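Local coordinates for beta-hexosaminidase Amuc_2018 (PDB 6JEB), which hydrolyses terminal, non-reducing beta-linked N-acetylglucosamine and N-acetylgalactosamine units of glycans, as a zinc-binding member of glycoside hydrolase family 20, at residues N342-S347 with G394-V399; S348-L353 with L372-D377; F355-G360 with L410-Y415. One frame throughout, in Å; residues are numbered along the deposited sequence. Where two conformers were deposited one is given.

Contact 1 of 3, residues N342-S347 with G394-V399; sequences NLIMAS and GVHAPV
M345 is held by the neighbouring strand through both its backbone N and its backbone O: its N donates to G394 O at 2.9 Å in a nearly straight bond (171°), and its O accepts from H396 N at 3.0 Å in a more bent one (130°). V395 sits opposite M345 in parallel register and adds its own CA to the same carbonyl, V395 CA to M345 O being 3.3 Å, so M345 O has two donors, one of them a carbon. The tight packing is here and just beyond. I344 holds CG2 anti to its backbone N, and this methyl presses on CB of H396 at 3.5 Å. One residue on, CB of A346 rests 3.3 Å from H396 O. The grip then slackens at both ends. On the N-terminal side L343 O and G394 N stand 4.1 Å apart, and L343 turns instead to the backbone of H391 and R393. On the C-terminal side strand 342-345 has ended, and A346 CB approaches P398 CD only at 4.5 Å. All the touching residues are buried; N342, which takes no part, is partly exposed. The imidazole of H396 leads off to W92 and H125, which hydrogen-bond ND1 and NE2, so both ring nitrogens are satisfied and the ring's rotation is fixed. P398 packs on substrate-binding Y352. The short segment axes are 48° apart. Parallel strand 342-345 beside the eighth strand, 392-399, belongs to the (beta/alpha)8 barrel of the family 20 catalytic domain.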
ATOM      1  N   ASN A 342     -10.280 -13.844   0.601  1.00 19.96           N
ATOM      2  CA  ASN A 342     -10.583 -12.425   0.702  1.00 19.15           C
ATOM      3  C   ASN A 342      -9.724 -11.653  -0.290  1.00 18.46           C
ATOM      4  O   ASN A 342      -8.641 -12.096  -0.678  1.00 19.65           O
ATOM      5  CB  ASN A 342     -10.361 -11.943   2.131  1.00 21.87           C
ATOM      6  CG  ASN A 342     -11.281 -12.653   3.115  1.00 26.73           C
ATOM      7  OD1 ASN A 342     -12.487 -12.746   2.889  1.00 29.28           O
ATOM      8  ND2 ASN A 342     -10.715 -13.185   4.187  1.00 30.75           N
ATOM      9  N   LEU A 343     -10.216 -10.492  -0.709  1.00 17.27           N
ATOM     10  CA  LEU A 343      -9.617  -9.781  -1.827  0.50 15.60           C
ATOM     11  C   LEU A 343      -9.412  -8.317  -1.476  1.00 16.15           C
ATOM     12  O   LEU A 343     -10.309  -7.671  -0.930  1.00 18.12           O
ATOM     13  CB  LEU A 343     -10.504  -9.897  -3.071  0.50 16.33           C
ATOM     14  CG  LEU A 343      -9.935  -9.288  -4.350  0.50 15.02           C
ATOM     15  CD1 LEU A 343      -8.645 -10.000  -4.722  0.50 15.04           C
ATOM     16  CD2 LEU A 343     -10.945  -9.368  -5.486  0.50 18.41           C
ATOM     17  N   ILE A 344      -8.228  -7.798  -1.800  1.00 13.84           N
ATOM     18  CA  ILE A 344      -7.956  -6.366  -1.768  1.00 13.67           C
ATOM     19  C   ILE A 344      -7.751  -5.935  -3.214  1.00 13.19           C
ATOM     20  O   ILE A 344      -7.017  -6.590  -3.961  1.00 14.87           O
ATOM     21  CB  ILE A 344      -6.733  -6.038  -0.892  1.00 14.21           C
ATOM     22  CG1 ILE A 344      -7.047  -6.337   0.581  1.00 15.20           C
ATOM     23  CG2 ILE A 344      -6.331  -4.576  -1.051  1.00 14.92           C
ATOM     24  CD1 ILE A 344      -5.820  -6.348   1.486  1.00 15.58           C
ATOM     25  N   MET A 345      -8.416  -4.858  -3.620  1.00 14.41           N
ATOM     26  CA  MET A 345      -8.369  -4.398  -5.002  0.75 15.05           C
ATOM     27  C   MET A 345      -7.181  -3.457  -5.190  1.00 14.55           C
ATOM     28  O   MET A 345      -7.141  -2.376  -4.596  1.00 14.52           O
ATOM     29  CB  MET A 345      -9.681  -3.694  -5.352  0.75 15.84           C
ATOM     30  CG  MET A 345      -9.767  -3.187  -6.781  0.75 17.48           C
ATOM     31  SD  MET A 345      -9.422  -4.466  -8.010  0.75 19.51           S
ATOM     32  CE  MET A 345     -10.747  -5.640  -7.712  0.75 20.05           C
ATOM     33  N   ALA A 346      -6.222  -3.868  -6.026  1.00 14.14           N
ATOM     34  CA  ALA A 346      -5.052  -3.062  -6.362  1.00 14.12           C
ATOM     35  C   ALA A 346      -4.851  -3.012  -7.873  1.00 14.69           C
ATOM     36  O   ALA A 346      -3.719  -2.904  -8.350  1.00 16.31           O
ATOM     37  CB  ALA A 346      -3.799  -3.590  -5.661  1.00 15.08           C
ATOM     38  N   SER A 347      -5.946  -3.083  -8.635  1.00 15.39           N
ATOM     39  CA  SER A 347      -5.877  -3.198 -10.087  1.00 16.35           C
ATOM     40  C   SER A 347      -4.931  -2.167 -10.684  1.00 14.86           C
ATOM     41  O   SER A 347      -5.078  -0.962 -10.455  1.00 16.20           O
ATOM     42  CB  SER A 347      -7.259  -2.987 -10.688  1.00 20.53           C
ATOM     43  OG  SER A 347      -7.125  -2.714 -12.074  1.00 24.23           O
ATOM     44  N   GLY A 394     -11.177  -3.924   0.531  1.00 14.34           N
ATOM     45  CA  GLY A 394     -10.902  -2.524   0.279  1.00 13.73           C
ATOM     46  C   GLY A 394      -9.977  -2.338  -0.916  1.00 13.06           C
ATOM     47  O   GLY A 394      -9.978  -3.137  -1.853  1.00 14.62           O
ATOM     48  N   VAL A 395      -9.207  -1.260  -0.856  1.00 13.16           N
ATOM     49  CA  VAL A 395      -8.452  -0.760  -1.997  1.00 12.65           C
ATOM     50  C   VAL A 395      -7.028  -0.481  -1.547  1.00 11.70           C
ATOM     51  O   VAL A 395      -6.772  -0.221  -0.369  1.00 12.81           O
ATOM     52  CB  VAL A 395      -9.120   0.512  -2.572  1.00 13.42           C
ATOM     53  CG1 VAL A 395      -8.955   1.700  -1.617  1.00 15.38           C
ATOM     54  CG2 VAL A 395      -8.594   0.829  -3.957  1.00 16.37           C
ATOM     55  N   HIS A 396      -6.095  -0.531  -2.497  1.00 12.54           N
ATOM     56  CA  HIS A 396      -4.676  -0.468  -2.161  1.00 12.32           C
ATOM     57  C   HIS A 396      -3.922   0.032  -3.383  1.00 12.68           C
ATOM     58  O   HIS A 396      -4.050  -0.549  -4.465  1.00 14.51           O
ATOM     59  CB  HIS A 396      -4.215  -1.883  -1.801  1.00 13.31           C
ATOM     60  CG  HIS A 396      -2.924  -1.960  -1.045  1.00 13.79           C
ATOM     61  ND1 HIS A 396      -2.844  -1.740   0.315  1.00 13.56           N
ATOM     62  CD2 HIS A 396      -1.675  -2.307  -1.447  1.00 13.55           C
ATOM     63  CE1 HIS A 396      -1.598  -1.927   0.715  1.00 13.39           C
ATOM     64  NE2 HIS A 396      -0.867  -2.271  -0.336  1.00 13.18           N
ATOM     65  N   ALA A 397      -3.135   1.090  -3.221  1.00 11.99           N
ATOM     66  CA  ALA A 397      -2.413   1.681  -4.349  1.00 11.47           C
ATOM     67  C   ALA A 397      -0.908   1.599  -4.138  1.00 12.52           C
ATOM     68  O   ALA A 397      -0.369   2.302  -3.264  1.00 12.68           O
ATOM     69  CB  ALA A 397      -2.834   3.137  -4.548  1.00 12.81           C
ATOM     70  N   PRO A 398      -0.195   0.776  -4.904  1.00 11.77           N
ATOM     71  CA  PRO A 398       1.272   0.742  -4.796  1.00 13.13           C
ATOM     72  C   PRO A 398       1.924   1.887  -5.554  1.00 13.03           C
ATOM     73  O   PRO A 398       1.533   2.226  -6.677  1.00 14.51           O
ATOM     74  CB  PRO A 398       1.648  -0.598  -5.450  1.00 14.29           C
ATOM     75  CG  PRO A 398       0.348  -1.346  -5.640  1.00 19.61           C
ATOM     76  CD  PRO A 398      -0.723  -0.315  -5.738  1.00 13.96           C
ATOM     77  N   VAL A 399       2.959   2.463  -4.937  1.00 12.44           N
ATOM     78  CA  VAL A 399       3.780   3.460  -5.616  1.00 13.72           C
ATOM     79  C   VAL A 399       5.147   2.839  -5.891  1.00 12.92           C
ATOM     80  O   VAL A 399       6.141   3.151  -5.220  1.00 13.71           O
ATOM     81  CB  VAL A 399       3.873   4.785  -4.835  1.00 14.06           C
ATOM     82  CG1 VAL A 399       4.304   5.912  -5.774  1.00 17.44           C
ATOM     83  CG2 VAL A 399       2.534   5.138  -4.172  1.00 15.27           C
TER

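Contact 2 of 3, residues S348-L353 with L372-D377; sequences SEYCYL and LQKCYD. With ACM (acetamide), chain C.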
ATOM      1  N   SER A 348      -3.973  -2.650 -11.478  1.00 15.62           N
ATOM      2  CA  SER A 348      -2.974  -1.764 -12.060  1.00 16.19           C
ATOM      3  C   SER A 348      -3.576  -0.782 -13.056  1.00 17.47           C
ATOM      4  O   SER A 348      -2.920   0.202 -13.406  1.00 18.53           O
ATOM      5  CB  SER A 348      -1.857  -2.580 -12.707  1.00 17.44           C
ATOM      6  OG  SER A 348      -2.347  -3.347 -13.791  1.00 19.67           O
ATOM      7  N   GLU A 349      -4.806  -1.021 -13.514  1.00 17.95           N
ATOM      8  CA  GLU A 349      -5.489  -0.078 -14.394  0.50 18.07           C
ATOM      9  C   GLU A 349      -5.851   1.217 -13.675  1.00 16.77           C
ATOM     10  O   GLU A 349      -6.035   2.249 -14.332  1.00 18.76           O
ATOM     11  CB  GLU A 349      -6.750  -0.736 -14.974  0.50 19.98           C
ATOM     12  CG  GLU A 349      -7.516   0.085 -16.012  0.50 22.54           C
ATOM     13  CD  GLU A 349      -8.613  -0.712 -16.713  0.50 25.63           C
ATOM     14  OE1 GLU A 349      -8.452  -1.943 -16.848  0.50 28.55           O
ATOM     15  OE2 GLU A 349      -9.631  -0.114 -17.136  0.50 25.08           O
ATOM     16  N   TYR A 350      -5.953   1.184 -12.343  1.00 15.59           N
ATOM     17  CA  TYR A 350      -6.422   2.322 -11.560  1.00 15.90           C
ATOM     18  C   TYR A 350      -5.483   2.695 -10.422  1.00 15.16           C
ATOM     19  O   TYR A 350      -5.474   3.852  -9.978  1.00 16.85           O
ATOM     20  CB  TYR A 350      -7.775   1.994 -10.914  1.00 16.04           C
ATOM     21  CG  TYR A 350      -8.886   1.707 -11.887  1.00 17.23           C
ATOM     22  CD1 TYR A 350      -9.123   0.415 -12.336  1.00 18.65           C
ATOM     23  CD2 TYR A 350      -9.708   2.728 -12.351  1.00 16.91           C
ATOM     24  CE1 TYR A 350     -10.139   0.143 -13.226  1.00 20.65           C
ATOM     25  CE2 TYR A 350     -10.738   2.464 -13.243  1.00 20.66           C
ATOM     26  CZ  TYR A 350     -10.946   1.170 -13.675  1.00 22.13           C
ATOM     27  OH  TYR A 350     -11.959   0.899 -14.564  1.00 27.35           O
ATOM     28  N   CYS A 351      -4.718   1.723  -9.916  1.00 15.33           N
ATOM     29  CA  CYS A 351      -4.094   1.842  -8.604  1.00 14.43           C
ATOM     30  C   CYS A 351      -2.582   1.849  -8.635  1.00 14.15           C
ATOM     31  O   CYS A 351      -1.963   2.055  -7.580  1.00 13.27           O
ATOM     32  CB  CYS A 351      -4.524   0.681  -7.695  1.00 14.96           C
ATOM     33  SG  CYS A 351      -6.297   0.557  -7.443  1.00 16.98           S
ATOM     34  N   TYR A 352      -1.968   1.609  -9.791  1.00 14.47           N
ATOM     35  CA  TYR A 352      -0.512   1.560  -9.897  1.00 13.73           C
ATOM     36  C   TYR A 352      -0.026   2.987 -10.116  1.00 13.27           C
ATOM     37  O   TYR A 352      -0.029   3.497 -11.240  1.00 14.33           O
ATOM     38  CB  TYR A 352      -0.092   0.584 -10.997  1.00 14.26           C
ATOM     39  CG  TYR A 352       0.124  -0.814 -10.458  1.00 14.26           C
ATOM     40  CD1 TYR A 352      -0.700  -1.327  -9.452  1.00 14.29           C
ATOM     41  CD2 TYR A 352       1.152  -1.623 -10.941  1.00 15.09           C
ATOM     42  CE1 TYR A 352      -0.503  -2.601  -8.937  1.00 14.77           C
ATOM     43  CE2 TYR A 352       1.356  -2.900 -10.435  1.00 14.54           C
ATOM     44  CZ  TYR A 352       0.529  -3.379  -9.426  1.00 14.04           C
ATOM     45  OH  TYR A 352       0.746  -4.632  -8.904  1.00 15.05           O
ATOM     46  N   LEU A 353       0.386   3.642  -9.029  1.00 12.55           N
ATOM     47  CA  LEU A 353       0.702   5.062  -9.094  1.00 13.72           C
ATOM     48  C   LEU A 353       2.121   5.331  -9.575  1.00 13.98           C
ATOM     49  O   LEU A 353       2.515   6.501  -9.672  1.00 14.89           O
ATOM     50  CB  LEU A 353       0.409   5.746  -7.755  1.00 13.90           C
ATOM     51  CG  LEU A 353      -1.036   5.537  -7.278  1.00 14.46           C
ATOM     52  CD1 LEU A 353      -1.333   6.355  -6.025  1.00 16.77           C
ATOM     53  CD2 LEU A 353      -2.061   5.843  -8.396  1.00 16.56           C
ATOM     54  N   LEU A 372      -5.790  11.214 -13.308  1.00 17.10           N
ATOM     55  CA  LEU A 372      -6.589  11.392 -12.101  1.00 16.99           C
ATOM     56  C   LEU A 372      -8.044  11.014 -12.348  1.00 15.61           C
ATOM     57  O   LEU A 372      -8.675  10.360 -11.509  1.00 16.29           O
ATOM     58  CB  LEU A 372      -6.485  12.842 -11.633  1.00 16.80           C
ATOM     59  CG  LEU A 372      -7.298  13.192 -10.396  1.00 15.77           C
ATOM     60  CD1 LEU A 372      -6.790  12.390  -9.190  1.00 17.21           C
ATOM     61  CD2 LEU A 372      -7.210  14.682 -10.158  1.00 17.65           C
ATOM     62  N   GLN A 373      -8.588  11.396 -13.507  1.00 17.50           N
ATOM     63  CA  GLN A 373      -9.975  11.062 -13.818  1.00 18.44           C
ATOM     64  C   GLN A 373     -10.171   9.555 -13.951  1.00 17.75           C
ATOM     65  O   GLN A 373     -11.177   9.011 -13.480  1.00 18.90           O
ATOM     66  CB  GLN A 373     -10.418  11.782 -15.092  1.00 20.88           C
ATOM     67  CG  GLN A 373     -11.900  11.649 -15.365  1.00 25.30           C
ATOM     68  CD  GLN A 373     -12.386  12.604 -16.442  1.00 30.89           C
ATOM     69  OE1 GLN A 373     -11.623  13.424 -16.956  1.00 33.89           O
ATOM     70  NE2 GLN A 373     -13.663  12.508 -16.779  1.00 33.86           N
ATOM     71  N   LYS A 374      -9.222   8.865 -14.588  1.00 18.06           N
ATOM     72  CA  LYS A 374      -9.301   7.411 -14.692  1.00 18.39           C
ATOM     73  C   LYS A 374      -9.269   6.777 -13.311  1.00 17.17           C
ATOM     74  O   LYS A 374     -10.069   5.887 -12.993  1.00 18.10           O
ATOM     75  CB  LYS A 374      -8.133   6.893 -15.535  1.00 19.10           C
ATOM     76  CG  LYS A 374      -7.971   5.376 -15.507  1.00 20.13           C
ATOM     77  CD  LYS A 374      -9.181   4.688 -16.114  1.00 23.55           C
ATOM     78  CE  LYS A 374      -8.941   3.199 -16.258  1.00 24.16           C
ATOM     79  NZ  LYS A 374     -10.021   2.533 -17.041  1.00 26.50           N
ATOM     80  N   CYS A 375      -8.332   7.230 -12.477  1.00 16.66           N
ATOM     81  CA  CYS A 375      -8.234   6.726 -11.118  0.80 16.88           C
ATOM     82  C   CYS A 375      -9.565   6.870 -10.381  1.00 16.37           C
ATOM     83  O   CYS A 375     -10.032   5.922  -9.734  1.00 17.10           O
ATOM     84  CB  CYS A 375      -7.119   7.494 -10.415  0.80 17.95           C
ATOM     85  SG  CYS A 375      -6.686   6.874  -8.823  0.80 16.82           S
ATOM     86  N   TYR A 376     -10.186   8.052 -10.468  1.00 16.95           N
ATOM     87  CA  TYR A 376     -11.446   8.295  -9.776  1.00 15.94           C
ATOM     88  C   TYR A 376     -12.575   7.401 -10.287  1.00 16.42           C
ATOM     89  O   TYR A 376     -13.561   7.188  -9.567  1.00 16.96           O
ATOM     90  CB  TYR A 376     -11.838   9.784  -9.835  1.00 14.77           C
ATOM     91  CG  TYR A 376     -12.931  10.054  -8.836  1.00 14.83           C
ATOM     92  CD1 TYR A 376     -12.623  10.254  -7.499  1.00 14.98           C
ATOM     93  CD2 TYR A 376     -14.272  10.018  -9.206  1.00 17.14           C
ATOM     94  CE1 TYR A 376     -13.608  10.427  -6.556  1.00 16.58           C
ATOM     95  CE2 TYR A 376     -15.268  10.195  -8.271  1.00 15.72           C
ATOM     96  CZ  TYR A 376     -14.932  10.403  -6.944  1.00 16.01           C
ATOM     97  OH  TYR A 376     -15.923  10.570  -6.005  1.00 17.36           O
ATOM     98  N   ASP A 377     -12.452   6.859 -11.499  1.00 16.93           N
ATOM     99  CA  ASP A 377     -13.496   5.974 -11.992  0.70 17.77           C
ATOM    100  C   ASP A 377     -13.537   4.636 -11.259  1.00 17.27           C
ATOM    101  O   ASP A 377     -14.466   3.859 -11.493  1.00 19.94           O
ATOM    102  CB  ASP A 377     -13.342   5.766 -13.500  0.70 21.15           C
ATOM    103  CG  ASP A 377     -14.631   5.314 -14.160  0.70 27.00           C
ATOM    104  OD1 ASP A 377     -15.677   5.965 -13.943  0.70 27.77           O
ATOM    105  OD2 ASP A 377     -14.600   4.308 -14.897  0.70 30.28           O
TER
HETATM  106  C1  ACM C 502       3.480  -6.593  -9.003  1.00 15.50           C
HETATM  107  O   ACM C 502       3.101  -5.672  -9.654  1.00 17.41           O
HETATM  108  N   ACM C 502       4.712  -7.218  -9.364  1.00 12.42           N
HETATM  109  C2  ACM C 502       2.720  -7.148  -7.811  1.00 14.59           C
HETATM  110  O   HOH W   1     -12.607   3.625 -16.430  1.00 39.52           O
HETATM  111  O   HOH W   2     -14.407   1.698 -13.710  1.00 40.32           O
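K374 carries most of the contact with E349 and Y350. Its chain bends at chi2 (63°) and then runs extended, crossing both partner side chains at about a right angle. CE lies over one face of the Y350 ring, 4.0 Å from the centroid, in a CH-pi contact, and also meets CG of E349 at 3.4 Å. Beyond it, NZ forms a salt bridge with OE2 of E349 at 2.7 Å, using the anti lone pair of that oxygen. The lysine is thus held by its methylene against an aromatic face and by its ammonium against a carboxylate. Its backbone takes part too: K374 O approaches CD2 of Y350 at 3.2 Å, while accepting a hydrogen bond from D377 N. C375 comes next, its SG anti to the backbone N and 3.5 Å from Y350 O, a carbonyl buried here without a clear partner; the C375 side chain also packs on A420 and I421 of helix 417-426. Y376 turns away, stacking on F437 and bonding E423. D377 closes the segment, with its CB 4.2 Å from CE2 of Y350. Two waters tie its OD2 to the contact: one accepts from K374 NZ and donates to OD2 at 2.6 Å, the other donates to OD2 and hydrogen-bonds Y350 OH. Further along the first segment, Y352 OH donates to the acetamide oxygen, which lies in the plane of the tyrosine ring. The contact thus joins the loop that carries Y352 to helix 372-376. The ammonium of K374, bonded directly to one carboxylate and through water to a second, is likely to stay charged and to offset both.

Contact 3 of 3, residues F355-G360 with L410-Y415; sequences FPQIQG and LLYRAY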
ATOM      1  N   PHE A 355       2.696   4.642 -12.605  1.00 14.40           N
ATOM      2  CA  PHE A 355       2.419   4.978 -13.997  1.00 14.08           C
ATOM      3  C   PHE A 355       2.267   6.495 -14.129  1.00 14.56           C
ATOM      4  O   PHE A 355       1.847   7.165 -13.182  1.00 15.07           O
ATOM      5  CB  PHE A 355       1.127   4.301 -14.469  1.00 14.73           C
ATOM      6  CG  PHE A 355       1.180   2.778 -14.512  1.00 17.42           C
ATOM      7  CD1 PHE A 355       2.338   2.075 -14.204  1.00 17.72           C
ATOM      8  CD2 PHE A 355       0.045   2.059 -14.861  1.00 19.54           C
ATOM      9  CE1 PHE A 355       2.367   0.675 -14.250  1.00 17.37           C
ATOM     10  CE2 PHE A 355       0.061   0.666 -14.909  1.00 20.23           C
ATOM     11  CZ  PHE A 355       1.226  -0.026 -14.604  1.00 18.33           C
ATOM     12  N   PRO A 356       2.615   7.065 -15.287  1.00 15.32           N
ATOM     13  CA  PRO A 356       2.493   8.522 -15.450  1.00 16.75           C
ATOM     14  C   PRO A 356       1.037   8.963 -15.367  1.00 16.60           C
ATOM     15  O   PRO A 356       0.126   8.253 -15.796  1.00 17.26           O
ATOM     16  CB  PRO A 356       3.078   8.777 -16.846  1.00 16.53           C
ATOM     17  CG  PRO A 356       2.901   7.469 -17.576  1.00 16.17           C
ATOM     18  CD  PRO A 356       3.103   6.407 -16.515  1.00 15.52           C
ATOM     19  N   GLN A 357       0.823  10.159 -14.805  1.00 15.34           N
ATOM     20  CA  GLN A 357      -0.536  10.659 -14.617  1.00 15.62           C
ATOM     21  C   GLN A 357      -0.999  11.603 -15.718  1.00 16.87           C
ATOM     22  O   GLN A 357      -2.203  11.859 -15.824  1.00 17.60           O
ATOM     23  CB  GLN A 357      -0.697  11.333 -13.253  1.00 15.39           C
ATOM     24  CG  GLN A 357       0.055  12.648 -13.080  1.00 14.91           C
ATOM     25  CD  GLN A 357       0.367  12.893 -11.620  1.00 15.15           C
ATOM     26  OE1 GLN A 357      -0.515  13.245 -10.842  1.00 16.00           O
ATOM     27  NE2 GLN A 357       1.619  12.661 -11.230  1.00 16.95           N
ATOM     28  N   ILE A 358      -0.082  12.128 -16.529  1.00 17.22           N
ATOM     29  CA  ILE A 358      -0.428  12.963 -17.672  1.00 17.77           C
ATOM     30  C   ILE A 358       0.299  12.408 -18.885  1.00 20.38           C
ATOM     31  O   ILE A 358       1.504  12.135 -18.818  1.00 19.52           O
ATOM     32  CB  ILE A 358      -0.060  14.441 -17.431  1.00 17.90           C
ATOM     33  CG1 ILE A 358      -0.946  15.019 -16.323  1.00 18.39           C
ATOM     34  CG2 ILE A 358      -0.196  15.253 -18.721  1.00 19.06           C
ATOM     35  CD1 ILE A 358      -0.513  16.383 -15.847  1.00 20.12           C
ATOM     36  N   GLN A 359      -0.434  12.220 -19.979  1.00 21.66           N
ATOM     37  CA  GLN A 359       0.150  11.664 -21.192  1.00 23.10           C
ATOM     38  C   GLN A 359       1.346  12.501 -21.636  1.00 23.77           C
ATOM     39  O   GLN A 359       1.276  13.733 -21.697  1.00 24.61           O
ATOM     40  CB  GLN A 359      -0.905  11.620 -22.299  1.00 26.57           C
ATOM     41  CG  GLN A 359      -0.427  10.964 -23.588  1.00 32.45           C
ATOM     42  CD  GLN A 359      -0.137   9.482 -23.418  1.00 36.22           C
ATOM     43  OE1 GLN A 359      -0.916   8.750 -22.805  1.00 37.66           O
ATOM     44  NE2 GLN A 359       0.992   9.036 -23.957  1.00 38.54           N
ATOM     45  N   GLY A 360       2.451  11.825 -21.936  1.00 23.18           N
ATOM     46  CA  GLY A 360       3.685  12.479 -22.304  1.00 23.53           C
ATOM     47  C   GLY A 360       4.713  12.517 -21.194  1.00 23.63           C
ATOM     48  O   GLY A 360       5.892  12.776 -21.466  1.00 25.67           O
ATOM     49  N   LEU A 410       8.448  10.619  -5.505  1.00 14.72           N
ATOM     50  CA  LEU A 410       7.413   9.730  -4.992  0.70 14.35           C
ATOM     51  C   LEU A 410       6.092  10.471  -4.805  1.00 14.12           C
ATOM     52  O   LEU A 410       5.034  10.004  -5.246  1.00 14.55           O
ATOM     53  CB  LEU A 410       7.905   9.140  -3.670  0.70 16.27           C
ATOM     54  CG  LEU A 410       7.092   8.042  -3.006  0.70 17.49           C
ATOM     55  CD1 LEU A 410       7.001   6.866  -3.943  0.70 21.08           C
ATOM     56  CD2 LEU A 410       7.744   7.629  -1.697  0.70 16.15           C
ATOM     57  N   LEU A 411       6.133  11.621  -4.132  1.00 13.68           N
ATOM     58  CA  LEU A 411       4.912  12.384  -3.911  1.00 13.93           C
ATOM     59  C   LEU A 411       4.347  12.909  -5.217  1.00 14.07           C
ATOM     60  O   LEU A 411       3.124  13.030  -5.352  1.00 15.07           O
ATOM     61  CB  LEU A 411       5.166  13.541  -2.944  1.00 14.77           C
ATOM     62  CG  LEU A 411       5.500  13.149  -1.502  1.00 14.63           C
ATOM     63  CD1 LEU A 411       5.812  14.405  -0.684  1.00 15.64           C
ATOM     64  CD2 LEU A 411       4.366  12.340  -0.864  1.00 16.62           C
ATOM     65  N   TYR A 412       5.213  13.238  -6.183  1.00 13.31           N
ATOM     66  CA  TYR A 412       4.711  13.728  -7.459  1.00 13.92           C
ATOM     67  C   TYR A 412       3.801  12.701  -8.120  1.00 14.48           C
ATOM     68  O   TYR A 412       2.746  13.056  -8.658  1.00 15.16           O
ATOM     69  CB  TYR A 412       5.848  14.120  -8.411  1.00 14.51           C
ATOM     70  CG  TYR A 412       5.261  14.768  -9.635  1.00 15.39           C
ATOM     71  CD1 TYR A 412       4.982  16.128  -9.649  1.00 15.34           C
ATOM     72  CD2 TYR A 412       4.924  14.008 -10.751  1.00 15.18           C
ATOM     73  CE1 TYR A 412       4.402  16.728 -10.755  1.00 15.89           C
ATOM     74  CE2 TYR A 412       4.334  14.586 -11.854  1.00 15.89           C
ATOM     75  CZ  TYR A 412       4.082  15.949 -11.852  1.00 17.36           C
ATOM     76  OH  TYR A 412       3.491  16.525 -12.942  1.00 18.34           O
ATOM     77  N   ARG A 413       4.196  11.421  -8.102  1.00 13.36           N
ATOM     78  CA  ARG A 413       3.345  10.402  -8.711  1.00 13.65           C
ATOM     79  C   ARG A 413       2.254   9.900  -7.773  1.00 12.81           C
ATOM     80  O   ARG A 413       1.174   9.534  -8.243  1.00 14.71           O
ATOM     81  CB  ARG A 413       4.176   9.262  -9.312  1.00 13.82           C
ATOM     82  CG  ARG A 413       4.982   9.749 -10.505  1.00 15.24           C
ATOM     83  CD  ARG A 413       5.138   8.752 -11.654  1.00 15.57           C
ATOM     84  NE  ARG A 413       5.720   9.446 -12.803  1.00 15.51           N
ATOM     85  CZ  ARG A 413       5.944   8.912 -14.007  1.00 15.37           C
ATOM     86  NH1 ARG A 413       5.648   7.642 -14.256  1.00 16.69           N
ATOM     87  NH2 ARG A 413       6.472   9.666 -14.970  1.00 16.99           N
ATOM     88  N   ALA A 414       2.486   9.908  -6.460  1.00 13.22           N
ATOM     89  CA  ALA A 414       1.463   9.408  -5.545  1.00 13.57           C
ATOM     90  C   ALA A 414       0.249  10.328  -5.493  1.00 13.31           C
ATOM     91  O   ALA A 414      -0.888   9.847  -5.445  1.00 14.33           O
ATOM     92  CB  ALA A 414       2.044   9.198  -4.147  1.00 14.38           C
ATOM     93  N   TYR A 415       0.469  11.660  -5.488  1.00 13.23           N
ATOM     94  CA  TYR A 415      -0.587  12.658  -5.360  1.00 13.71           C
ATOM     95  C   TYR A 415      -0.745  13.444  -6.655  1.00 13.32           C
ATOM     96  O   TYR A 415       0.242  13.699  -7.354  1.00 14.97           O
ATOM     97  CB  TYR A 415      -0.290  13.629  -4.202  1.00 14.09           C
ATOM     98  CG  TYR A 415      -0.449  12.935  -2.870  1.00 13.24           C
ATOM     99  CD1 TYR A 415      -1.690  12.881  -2.241  1.00 14.21           C
ATOM    100  CD2 TYR A 415       0.618  12.261  -2.284  1.00 13.06           C
ATOM    101  CE1 TYR A 415      -1.859  12.203  -1.058  1.00 14.58           C
ATOM    102  CE2 TYR A 415       0.464  11.578  -1.087  1.00 13.28           C
ATOM    103  CZ  TYR A 415      -0.782  11.547  -0.485  1.00 13.12           C
ATOM    104  OH  TYR A 415      -0.961  10.871   0.691  1.00 14.49           O
TER
HETATM  105  O   HOH W   3      -0.951  11.286  -8.806  1.00 14.84           O
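Q357 makes the one direct hydrogen bond of this contact, from NE2 to Y412 O at 2.8 Å and nearly straight (166°). The acceptor lies in the plane of the Q357 amide, whereas the donor stands above the plane of the Y412 carbonyl. With CG between backbone N and carbonyl carbon (chi1 69°) and the chain extended beyond it, the amide reaches the last turn of helix 407-414. Water extends the polar link: one molecule donates both to OE1 of Q357 and to R413 O, at 2.9 Å and 2.8 Å. An alanine in place of Q357 would probably cost Y412 O its amide donor, leave the water without its glutamine acceptor though still on R413 O, and open a gap beside the Y412 ring. Van der Waals packing supplies the rest. NE2 of Q357 also touches CE2 of Y412 at 3.4 Å, amide and ring planes 63° apart. P356 lies alongside R413, its CA over one guanidinium face, offset toward the rim. The guanidinium itself is held from outside the segments: NE in a salt bridge with E463, NH1 and NH2 on the carbonyls of D354 and R362. This is a loop-to-helix junction of the family 20 (beta/alpha)8 barrel, between the loop after strand 342-345 and helix 407-414, beside substrate-binding D354.

How the contacts relate
All three contacts lie in the family 20 catalytic domain. Contact 1 pairs strands 342-345 and 392-399 near the centre of the chain; contacts 2 and 3 follow the loop that leaves the first of these strands. Contact 2, about 11 Å between centres from contact 1, is nested along the chain inside the loop closed by contact 1, whereas contact 3 alternates with both. Its centre is about 11 Å from that of contact 2 and 18 Å from that of contact 1. Contacts 1 and 2 meet at P398 O and L353 N (3.0 Å, probably a hydrogen bond), 1 and 3 where V399 packs on L410 and A414, 2 and 3 where L353 packs on R413 and A414. Substrate-binding Y352, L353 and D354 lie on this loop.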